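PDB 4G59: M152 protein from Murid herpesvirus 1, which is a viral MHC class I-like glycoprotein that binds another protein in this complex and probably serves immune evasion by retaining host RAE-1 ligands of the NKG2D receptor. Local coordinates for residues D20-E30 and G92-F103; Q112-T120 and E129-S137. All coordinates share one frame; numbering follows the deposited sequence.

Contact 1 (D20-E30 and G92-F103); sequences DLTATFISYRE and GRPVVFEYRCKF
F25 and F103 meet rim to rim, F25 CE2 coming 4.1 Å from F103 CZ, each atom near the plane of the other ring. L21 CD2 and A23 CB reach the same F103 ring obliquely, and together these groups make a greasy end to the strand pair. Y99 turns a ring edge to the backbone: F25 O lies in the plane of the ring, 3.7 Å from Y99 CD2. On the opposite side of the sheet, E30 CA lies over one face of Y28, while V95 O sits at the ring's edge, 3.4 Å from Y28 CD1. P94 and V96 CG2 lean on this ring at a slant. Two guanidinium groups complete the set. T22 CG2 sits over one face of the R100 guanidinium, toward its rim; the extended arginine chain, leaving CB with CG anti to the backbone N (chi1 -169°), carries the group past the threonine methyl. R29 instead presents an edge to a water, which accepts from NH1 and donates to R29 O.

Paired backbone bonds join the strands at A23/C101, F25/Y99, S27/F97 and R29/V95. The bond from Y99 N to F25 O is 2.8 Å long and almost straight (177°). On the face with T24, Y28 and E98, I26 CG2 packs diagonally on V96 CG1 at 3.6 Å, both from non-hydrogen-bonded positions, and the aliphatic part of E98 serves T24 and I26.

The face with F25, S27, F97 and Y99 suits aromatic and small residues because helix 68-89 lies over it: F73 and F80 meet these rings, and Q77 bonds Y99 OH. C101 is held by its disulfide to C108. Strands 22-31 and 95-103 are neighbours within a broad antiparallel sheet, with helix 161-178 reaching the L21/F103 end, consistent with the helix-bearing MHC class I-like platform.

Contact 2 (Q112-T120 and E129-S137); sequences QMMDGNTLT and ETLGSPPYS
L119 O takes two backbone donors at once, L131 N at 2.6 Å and G132 N at 3.2 Å. Both approach from one face of its carbonyl plane, L131 N standing 42° out of it, so a single acceptor grips the bend by which the chain leaves strand 128-130. Just before this point T120 and T130 form a non-hydrogen-bonded antiparallel pair. At G132 a side chain would run into T118 O, so a residue without one suits this place. L131 lies alongside T118, pointing the same way, with its CD1 3.8 Å from T118 CG2.

P134 fills the other half of the contact. L119 has CG anti to its carbonyl carbon (chi1 -41°), which brings CD1 to 3.5 Å from P134 CG while CD2 rests against P134 N and CD. From across the hairpin the extended M114 side chain crosses the same proline ring, its SD 3.9 Å from P134 CB. A compact apolar ring without an N-H suits a place where L119 and M114 press on it and where its N meets the L119 CD2 methyl.

What sets L119 in place is a beta bulge: L119 N bonds to Q112 O, yet Q112 N bonds to T120 O, so L119 and T120 together face one residue and L119 O is turned to the outer segment. M114 is fixed by the type I' turn from M114 to N117, in which G116 adopts a positive phi that glycine accepts readily. Further out, I145 of helix 142-148 packs on P134, R93 touches both prolines, and E129 is paired with R121. N117 ND2 and D115 bond to side chains of the other protein. The arrangement is a tight two-residue beta hairpin, bulged beyond its turn and bordered by a short edge strand, at the rim of an MHC-like platform sheet.

Overall arrangement
Contacts 1 and 2 are parts of one eight-stranded antiparallel sheet, their centres about 15 Å apart. Contact 1 joins two strands in its middle, its centre about 10 Å from the centre of the chain; contact 2, its centre about 20 Å from it, lies at the edge formed by strand 128-130. Strand 95-103 leads into strand 106-114, and the two are neighbours: V96 N lies 2.8 Å from M113 O, probably a hydrogen bond. R93 NH2 forms a salt bridge of 3.1 Å with D115 OD2. Both contacts reach the other protein at the same end of the sheet, through E30 at the end of its strand and D115 and N117 at the hairpin turn, which suggests that this end forms part of the interface.

Contact 1 (D20-E30 and G92-F103)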
loop_
_atom_site.group_PDB
_atom_site.type_symbol
_atom_site.label_atom_id
_atom_site.label_comp_id
_atom_site.label_asym_id
_atom_site.label_seq_id
_atom_site.Cartn_x
_atom_site.Cartn_y
_atom_site.Cartn_z
ATOM N N ASP B 20 -20.605 14.875 10.620
ATOM C CA ASP B 20 -20.838 13.436 10.711
ATOM C C ASP B 20 -19.513 12.723 10.800
ATOM O O ASP B 20 -19.214 11.854 9.983
ATOM C CB ASP B 20 -21.662 12.928 9.525
ATOM C CG ASP B 20 -23.088 13.414 9.573
ATOM O OD1 ASP B 20 -23.347 14.390 10.308
ATOM O OD2 ASP B 20 -23.949 12.826 8.886
ATOM N N LEU B 21 -18.718 13.132 11.785
ATOM C CA LEU B 21 -17.341 12.692 11.894
ATOM C C LEU B 21 -17.318 11.183 12.092
ATOM O O LEU B 21 -18.107 10.625 12.865
ATOM C CB LEU B 21 -16.602 13.438 13.016
ATOM C CG LEU B 21 -15.083 13.235 13.105
ATOM C CD1 LEU B 21 -14.366 14.468 13.563
ATOM C CD2 LEU B 21 -14.746 12.102 14.052
ATOM N N THR B 22 -16.442 10.530 11.335
ATOM C CA THR B 22 -16.323 9.080 11.367
ATOM C C THR B 22 -14.852 8.690 11.282
ATOM O O THR B 22 -14.227 8.799 10.228
ATOM C CB THR B 22 -17.131 8.424 10.239
ATOM O OG1 THR B 22 -18.467 8.949 10.247
ATOM C CG2 THR B 22 -17.182 6.918 10.438
ATOM N N ALA B 23 -14.311 8.253 12.415
ATOM C CA ALA B 23 -12.905 7.852 12.517
ATOM C C ALA B 23 -12.744 6.372 12.237
ATOM O O ALA B 23 -13.465 5.554 12.812
ATOM C CB ALA B 23 -12.362 8.164 13.900
ATOM N N THR B 24 -11.791 6.025 11.372
ATOM C CA THR B 24 -11.488 4.622 11.102
ATOM C C THR B 24 -10.177 4.223 11.775
ATOM O O THR B 24 -9.120 4.790 11.450
ATOM C CB THR B 24 -11.401 4.352 9.596
ATOM O OG1 THR B 24 -12.691 4.546 9.016
ATOM C CG2 THR B 24 -10.990 2.916 9.332
ATOM N N PHE B 25 -10.237 3.260 12.708
ATOM C CA PHE B 25 -9.032 2.777 13.385
ATOM C C PHE B 25 -8.620 1.478 12.724
ATOM O O PHE B 25 -9.390 0.495 12.746
ATOM C CB PHE B 25 -9.294 2.535 14.867
ATOM C CG PHE B 25 -9.616 3.783 15.651
ATOM C CD1 PHE B 25 -8.646 4.401 16.420
ATOM C CD2 PHE B 25 -10.891 4.346 15.619
ATOM C CE1 PHE B 25 -8.928 5.547 17.139
ATOM C CE2 PHE B 25 -11.173 5.506 16.344
ATOM C CZ PHE B 25 -10.185 6.106 17.097
ATOM N N ILE B 26 -7.426 1.450 12.130
ATOM C CA ILE B 26 -6.997 0.238 11.431
ATOM C C ILE B 26 -5.812 -0.439 12.105
ATOM O O ILE B 26 -4.833 0.224 12.478
ATOM C CB ILE B 26 -6.691 0.483 9.945
ATOM C CG1 ILE B 26 -7.982 0.816 9.192
ATOM C CG2 ILE B 26 -6.109 -0.751 9.300
ATOM C CD1 ILE B 26 -7.744 1.438 7.843
ATOM N N SER B 27 -5.915 -1.758 12.283
ATOM C CA SER B 27 -4.829 -2.527 12.865
ATOM C C SER B 27 -4.495 -3.730 11.999
ATOM O O SER B 27 -5.351 -4.600 11.714
ATOM C CB SER B 27 -5.142 -2.936 14.299
ATOM O OG SER B 27 -4.937 -1.847 15.165
ATOM N N TYR B 28 -3.238 -3.754 11.584
ATOM C CA TYR B 28 -2.717 -4.771 10.696
ATOM C C TYR B 28 -1.606 -5.500 11.408
ATOM O O TYR B 28 -0.536 -4.912 11.692
ATOM C CB TYR B 28 -2.140 -4.095 9.447
ATOM C CG TYR B 28 -1.360 -5.015 8.521
ATOM C CD1 TYR B 28 -1.819 -6.289 8.217
ATOM C CD2 TYR B 28 -0.181 -4.586 7.913
ATOM C CE1 TYR B 28 -1.119 -7.118 7.367
ATOM C CE2 TYR B 28 0.522 -5.421 7.047
ATOM C CZ TYR B 28 0.045 -6.680 6.784
ATOM O OH TYR B 28 0.747 -7.513 5.930
ATOM N N ARG B 29 -1.842 -6.776 11.692
ATOM C CA ARG B 29 -0.795 -7.615 12.248
ATOM C C ARG B 29 -0.050 -8.302 11.125
ATOM O O ARG B 29 -0.607 -9.129 10.402
ATOM C CB ARG B 29 -1.348 -8.657 13.208
ATOM C CG ARG B 29 -0.239 -9.432 13.887
ATOM C CD ARG B 29 -0.772 -10.511 14.792
ATOM N NE ARG B 29 0.286 -10.970 15.682
ATOM C CZ ARG B 29 1.139 -11.944 15.380
ATOM N NH1 ARG B 29 1.057 -12.581 14.209
ATOM N NH2 ARG B 29 2.075 -12.278 16.255
ATOM N N GLU B 30 1.219 -7.952 11.009
ATOM C CA GLU B 30 2.081 -8.407 9.933
ATOM C C GLU B 30 2.888 -9.622 10.386
ATOM O O GLU B 30 3.071 -10.596 9.639
ATOM C CB GLU B 30 3.021 -7.259 9.595
ATOM C CG GLU B 30 3.922 -7.486 8.439
ATOM C CD GLU B 30 4.873 -6.337 8.268
ATOM O OE1 GLU B 30 5.305 -5.781 9.303
ATOM O OE2 GLU B 30 5.182 -5.989 7.108
ATOM N N GLY B 92 1.103 -17.520 12.053
ATOM C CA GLY B 92 1.001 -16.071 12.125
ATOM C C GLY B 92 0.766 -15.453 10.762
ATOM O O GLY B 92 1.566 -14.628 10.290
ATOM N N ARG B 93 -0.320 -15.855 10.109
ATOM C CA ARG B 93 -0.654 -15.234 8.845
ATOM C C ARG B 93 -1.116 -13.797 9.145
ATOM O O ARG B 93 -1.640 -13.515 10.244
ATOM C CB ARG B 93 -1.722 -16.038 8.109
ATOM C CG ARG B 93 -3.059 -16.045 8.809
ATOM C CD ARG B 93 -3.996 -17.049 8.161
ATOM N NE ARG B 93 -4.401 -16.610 6.837
ATOM C CZ ARG B 93 -4.790 -17.421 5.870
ATOM N NH1 ARG B 93 -4.827 -18.721 6.079
ATOM N NH2 ARG B 93 -5.143 -16.936 4.689
ATOM N N PRO B 94 -0.896 -12.881 8.189
ATOM C CA PRO B 94 -1.273 -11.485 8.430
ATOM C C PRO B 94 -2.795 -11.329 8.437
ATOM O O PRO B 94 -3.500 -12.085 7.758
ATOM C CB PRO B 94 -0.640 -10.738 7.246
ATOM C CG PRO B 94 -0.539 -11.788 6.134
ATOM C CD PRO B 94 -0.279 -13.086 6.859
ATOM N N VAL B 95 -3.286 -10.372 9.219
ATOM C CA VAL B 95 -4.718 -10.111 9.328
ATOM C C VAL B 95 -4.928 -8.622 9.575
ATOM O O VAL B 95 -4.049 -7.958 10.152
ATOM C CB VAL B 95 -5.366 -10.934 10.488
ATOM C CG1 VAL B 95 -4.684 -10.660 11.803
ATOM C CG2 VAL B 95 -6.839 -10.630 10.615
ATOM N N VAL B 96 -6.064 -8.078 9.133
ATOM C CA VAL B 96 -6.384 -6.674 9.444
ATOM C C VAL B 96 -7.728 -6.552 10.147
ATOM O O VAL B 96 -8.701 -7.208 9.763
ATOM C CB VAL B 96 -6.404 -5.756 8.167
ATOM C CG1 VAL B 96 -6.592 -4.274 8.547
ATOM C CG2 VAL B 96 -5.153 -5.928 7.346
ATOM N N PHE B 97 -7.788 -5.688 11.155
ATOM C CA PHE B 97 -9.077 -5.272 11.719
ATOM C C PHE B 97 -9.322 -3.787 11.508
ATOM O O PHE B 97 -8.463 -2.948 11.806
ATOM C CB PHE B 97 -9.168 -5.620 13.210
ATOM C CG PHE B 97 -9.496 -7.060 13.454
ATOM C CD1 PHE B 97 -10.831 -7.474 13.554
ATOM C CD2 PHE B 97 -8.490 -8.018 13.540
ATOM C CE1 PHE B 97 -11.156 -8.804 13.759
ATOM C CE2 PHE B 97 -8.828 -9.366 13.743
ATOM C CZ PHE B 97 -10.166 -9.748 13.855
ATOM N N GLU B 98 -10.510 -3.472 11.011
ATOM C CA GLU B 98 -10.880 -2.098 10.709
ATOM C C GLU B 98 -12.105 -1.690 11.528
ATOM O O GLU B 98 -13.183 -2.287 11.377
ATOM C CB GLU B 98 -11.202 -2.013 9.233
ATOM C CG GLU B 98 -11.366 -0.635 8.697
ATOM C CD GLU B 98 -11.156 -0.610 7.204
ATOM O OE1 GLU B 98 -10.159 -1.218 6.738
ATOM O OE2 GLU B 98 -11.999 -0.000 6.511
ATOM N N TYR B 99 -11.945 -0.695 12.402
ATOM C CA TYR B 99 -13.066 -0.160 13.170
ATOM C C TYR B 99 -13.509 1.189 12.610
ATOM O O TYR B 99 -12.803 2.186 12.755
ATOM C CB TYR B 99 -12.674 0.010 14.638
ATOM C CG TYR B 99 -12.252 -1.268 15.331
ATOM C CD1 TYR B 99 -13.149 -1.997 16.110
ATOM C CD2 TYR B 99 -10.957 -1.742 15.207
ATOM C CE1 TYR B 99 -12.748 -3.169 16.754
ATOM C CE2 TYR B 99 -10.554 -2.886 15.834
ATOM C CZ TYR B 99 -11.442 -3.603 16.610
ATOM O OH TYR B 99 -11.002 -4.747 17.230
ATOM N N ARG B 100 -14.666 1.232 11.958
ATOM C CA ARG B 100 -15.158 2.502 11.450
ATOM C C ARG B 100 -16.173 3.051 12.446
ATOM O O ARG B 100 -17.283 2.515 12.561
ATOM C CB ARG B 100 -15.776 2.335 10.069
ATOM C CG ARG B 100 -16.071 3.651 9.387
ATOM C CD ARG B 100 -16.265 3.477 7.885
ATOM N NE ARG B 100 -17.067 4.553 7.307
ATOM C CZ ARG B 100 -18.394 4.586 7.371
ATOM N NH1 ARG B 100 -19.050 3.610 7.990
ATOM N NH2 ARG B 100 -19.065 5.588 6.826
ATOM N N CYS B 101 -15.794 4.101 13.183
ATOM C CA CYS B 101 -16.626 4.568 14.304
ATOM C C CYS B 101 -17.175 5.979 14.136
ATOM O O CYS B 101 -16.427 6.903 13.817
ATOM C CB CYS B 101 -15.854 4.516 15.627
ATOM S SG CYS B 101 -15.253 2.897 16.132
ATOM N N LYS B 102 -18.484 6.125 14.358
ATOM C CA LYS B 102 -19.119 7.423 14.590
ATOM C C LYS B 102 -19.168 7.628 16.099
ATOM O O LYS B 102 -19.555 6.713 16.832
ATOM C CB LYS B 102 -20.542 7.398 14.059
ATOM C CG LYS B 102 -20.872 8.437 13.019
ATOM C CD LYS B 102 -22.114 8.001 12.267
ATOM C CE LYS B 102 -22.589 9.041 11.273
ATOM N NZ LYS B 102 -23.148 10.258 11.942
ATOM N N PHE B 103 -18.788 8.810 16.570
ATOM C CA PHE B 103 -18.770 9.084 18.000
ATOM C C PHE B 103 -20.107 9.580 18.576
ATOM O O PHE B 103 -20.465 9.228 19.710
ATOM C CB PHE B 103 -17.650 10.069 18.329
ATOM C CG PHE B 103 -16.273 9.524 18.065
ATOM C CD1 PHE B 103 -15.917 8.258 18.496
ATOM C CD2 PHE B 103 -15.341 10.277 17.370
ATOM C CE1 PHE B 103 -14.645 7.760 18.242
ATOM C CE2 PHE B 103 -14.072 9.790 17.114
ATOM C CZ PHE B 103 -13.722 8.532 17.545
HETATM O O HOH W 1 -0.907 -11.861 11.921
#

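Contact 2 (Q112-T120 and E129-S137)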
loop_
_atom_site.group_PDB
_atom_site.type_symbol
_atom_site.label_atom_id
_atom_site.label_comp_id
_atom_site.label_asym_id
_atom_site.label_seq_id
_atom_site.Cartn_x
_atom_site.Cartn_y
_atom_site.Cartn_z
ATOM N N GLN B 112 -12.962 -7.322 9.120
ATOM C CA GLN B 112 -11.811 -8.212 9.274
ATOM C C GLN B 112 -11.389 -8.624 7.874
ATOM O O GLN B 112 -12.228 -9.095 7.093
ATOM C CB GLN B 112 -12.202 -9.462 10.081
ATOM C CG GLN B 112 -11.042 -10.393 10.478
ATOM C CD GLN B 112 -11.524 -11.716 11.101
ATOM O OE1 GLN B 112 -12.712 -11.884 11.405
ATOM N NE2 GLN B 112 -10.604 -12.655 11.277
ATOM N N MET B 113 -10.109 -8.437 7.545
ATOM C CA MET B 113 -9.608 -8.859 6.242
ATOM C C MET B 113 -8.385 -9.763 6.327
ATOM O O MET B 113 -7.492 -9.551 7.162
ATOM C CB MET B 113 -9.303 -7.659 5.339
ATOM C CG MET B 113 -10.494 -6.797 5.016
ATOM S SD MET B 113 -10.668 -5.428 6.180
ATOM C CE MET B 113 -11.353 -4.185 5.065
ATOM N N MET B 114 -8.353 -10.761 5.452
ATOM C CA MET B 114 -7.156 -11.579 5.273
ATOM C C MET B 114 -6.789 -11.659 3.806
ATOM O O MET B 114 -7.636 -11.998 2.976
ATOM C CB MET B 114 -7.349 -13.001 5.821
ATOM C CG MET B 114 -7.165 -13.108 7.332
ATOM S SD MET B 114 -7.019 -14.793 8.001
ATOM C CE MET B 114 -7.084 -14.295 9.717
ATOM N N ASP B 115 -5.534 -11.345 3.487
ATOM C CA ASP B 115 -5.036 -11.512 2.118
ATOM C C ASP B 115 -5.874 -10.814 1.036
ATOM O O ASP B 115 -6.159 -11.401 -0.016
ATOM C CB ASP B 115 -4.860 -13.008 1.797
ATOM C CG ASP B 115 -3.850 -13.679 2.715
ATOM O OD1 ASP B 115 -3.083 -12.959 3.374
ATOM O OD2 ASP B 115 -3.801 -14.920 2.774
ATOM N N GLY B 116 -6.267 -9.570 1.302
ATOM C CA GLY B 116 -7.076 -8.814 0.362
ATOM C C GLY B 116 -8.568 -9.131 0.403
ATOM O O GLY B 116 -9.359 -8.453 -0.246
ATOM N N ASN B 117 -8.959 -10.158 1.152
ATOM C CA ASN B 117 -10.364 -10.572 1.214
ATOM C C ASN B 117 -11.016 -10.134 2.513
ATOM O O ASN B 117 -10.455 -10.361 3.580
ATOM C CB ASN B 117 -10.499 -12.104 1.118
ATOM C CG ASN B 117 -10.038 -12.667 -0.217
ATOM O OD1 ASN B 117 -10.450 -12.204 -1.287
ATOM N ND2 ASN B 117 -9.175 -13.683 -0.157
ATOM N N THR B 118 -12.207 -9.540 2.422
ATOM C CA THR B 118 -13.025 -9.264 3.608
ATOM C C THR B 118 -13.795 -10.519 4.055
ATOM O O THR B 118 -14.587 -11.063 3.292
ATOM C CB THR B 118 -14.023 -8.123 3.356
ATOM O OG1 THR B 118 -13.311 -6.949 2.944
ATOM C CG2 THR B 118 -14.804 -7.804 4.620
ATOM N N LEU B 119 -13.560 -10.967 5.290
ATOM C CA LEU B 119 -14.212 -12.164 5.821
ATOM C C LEU B 119 -15.484 -11.879 6.617
ATOM O O LEU B 119 -16.465 -12.614 6.491
ATOM C CB LEU B 119 -13.260 -12.931 6.729
ATOM C CG LEU B 119 -11.810 -13.043 6.282
ATOM C CD1 LEU B 119 -10.965 -13.642 7.392
ATOM C CD2 LEU B 119 -11.725 -13.863 5.011
ATOM N N THR B 120 -15.458 -10.847 7.460
ATOM C CA THR B 120 -16.578 -10.564 8.349
ATOM C C THR B 120 -16.892 -9.070 8.488
ATOM O O THR B 120 -15.975 -8.233 8.507
ATOM C CB THR B 120 -16.318 -11.115 9.765
ATOM O OG1 THR B 120 -15.112 -10.551 10.286
ATOM C CG2 THR B 120 -16.188 -12.616 9.764
ATOM N N GLU B 129 -21.733 -10.747 10.072
ATOM C CA GLU B 129 -22.047 -11.237 8.754
ATOM C C GLU B 129 -20.754 -11.777 8.176
ATOM O O GLU B 129 -19.743 -11.074 8.155
ATOM C CB GLU B 129 -22.560 -10.088 7.916
ATOM C CG GLU B 129 -22.994 -10.454 6.529
ATOM C CD GLU B 129 -23.576 -9.262 5.799
ATOM O OE1 GLU B 129 -23.768 -8.199 6.441
ATOM O OE2 GLU B 129 -23.832 -9.385 4.585
ATOM N N THR B 130 -20.769 -13.034 7.742
ATOM C CA THR B 130 -19.610 -13.640 7.088
ATOM C C THR B 130 -19.655 -13.361 5.589
ATOM O O THR B 130 -20.608 -13.746 4.916
ATOM C CB THR B 130 -19.541 -15.159 7.323
ATOM O OG1 THR B 130 -19.159 -15.417 8.681
ATOM C CG2 THR B 130 -18.524 -15.787 6.408
ATOM N N LEU B 131 -18.616 -12.694 5.083
ATOM C CA LEU B 131 -18.532 -12.279 3.683
ATOM C C LEU B 131 -17.542 -13.120 2.883
ATOM O O LEU B 131 -17.568 -13.106 1.653
ATOM C CB LEU B 131 -18.121 -10.811 3.600
ATOM C CG LEU B 131 -18.990 -9.846 4.398
ATOM C CD1 LEU B 131 -18.548 -8.426 4.175
ATOM C CD2 LEU B 131 -20.430 -10.020 3.985
ATOM N N GLY B 132 -16.656 -13.829 3.578
ATOM C CA GLY B 132 -15.639 -14.630 2.919
ATOM C C GLY B 132 -14.946 -15.650 3.813
ATOM O O GLY B 132 -15.111 -15.642 5.035
ATOM N N SER B 133 -14.173 -16.542 3.194
ATOM C CA SER B 133 -13.341 -17.489 3.935
ATOM C C SER B 133 -11.885 -17.353 3.493
ATOM O O SER B 133 -11.616 -17.122 2.311
ATOM C CB SER B 133 -13.826 -18.928 3.739
ATOM O OG SER B 133 -13.488 -19.741 4.863
ATOM N N PRO B 134 -10.950 -17.465 4.447
ATOM C CA PRO B 134 -9.508 -17.397 4.172
ATOM C C PRO B 134 -8.984 -18.670 3.504
ATOM O O PRO B 134 -9.223 -19.772 4.014
ATOM C CB PRO B 134 -8.879 -17.234 5.567
ATOM C CG PRO B 134 -10.009 -16.867 6.479
ATOM C CD PRO B 134 -11.243 -17.457 5.890
ATOM N N PRO B 135 -8.267 -18.509 2.377
ATOM C CA PRO B 135 -7.781 -19.528 1.436
ATOM C C PRO B 135 -7.099 -20.784 1.995
ATOM O O PRO B 135 -7.322 -21.873 1.458
ATOM C CB PRO B 135 -6.793 -18.742 0.584
ATOM C CG PRO B 135 -7.402 -17.404 0.507
ATOM C CD PRO B 135 -8.020 -17.152 1.859
ATOM N N TYR B 136 -6.248 -20.668 3.000
ATOM C CA TYR B 136 -5.612 -21.893 3.478
ATOM C C TYR B 136 -5.930 -22.135 4.951
ATOM O O TYR B 136 -5.037 -22.200 5.803
ATOM C CB TYR B 136 -4.109 -21.890 3.166
ATOM C CG TYR B 136 -3.832 -22.230 1.720
ATOM C CD1 TYR B 136 -3.206 -23.411 1.370
ATOM C CD2 TYR B 136 -4.236 -21.383 0.698
ATOM C CE1 TYR B 136 -2.970 -23.730 0.036
ATOM C CE2 TYR B 136 -4.010 -21.692 -0.637
ATOM C CZ TYR B 136 -3.375 -22.866 -0.964
ATOM O OH TYR B 136 -3.149 -23.172 -2.289
ATOM N N SER B 137 -7.222 -22.264 5.237
ATOM C CA SER B 137 -7.690 -22.428 6.607
ATOM C C SER B 137 -8.680 -23.591 6.752
ATOM O O SER B 137 -9.836 -23.390 7.144
ATOM C CB SER B 137 -8.340 -21.131 7.081
ATOM O OG SER B 137 -9.356 -20.725 6.181
#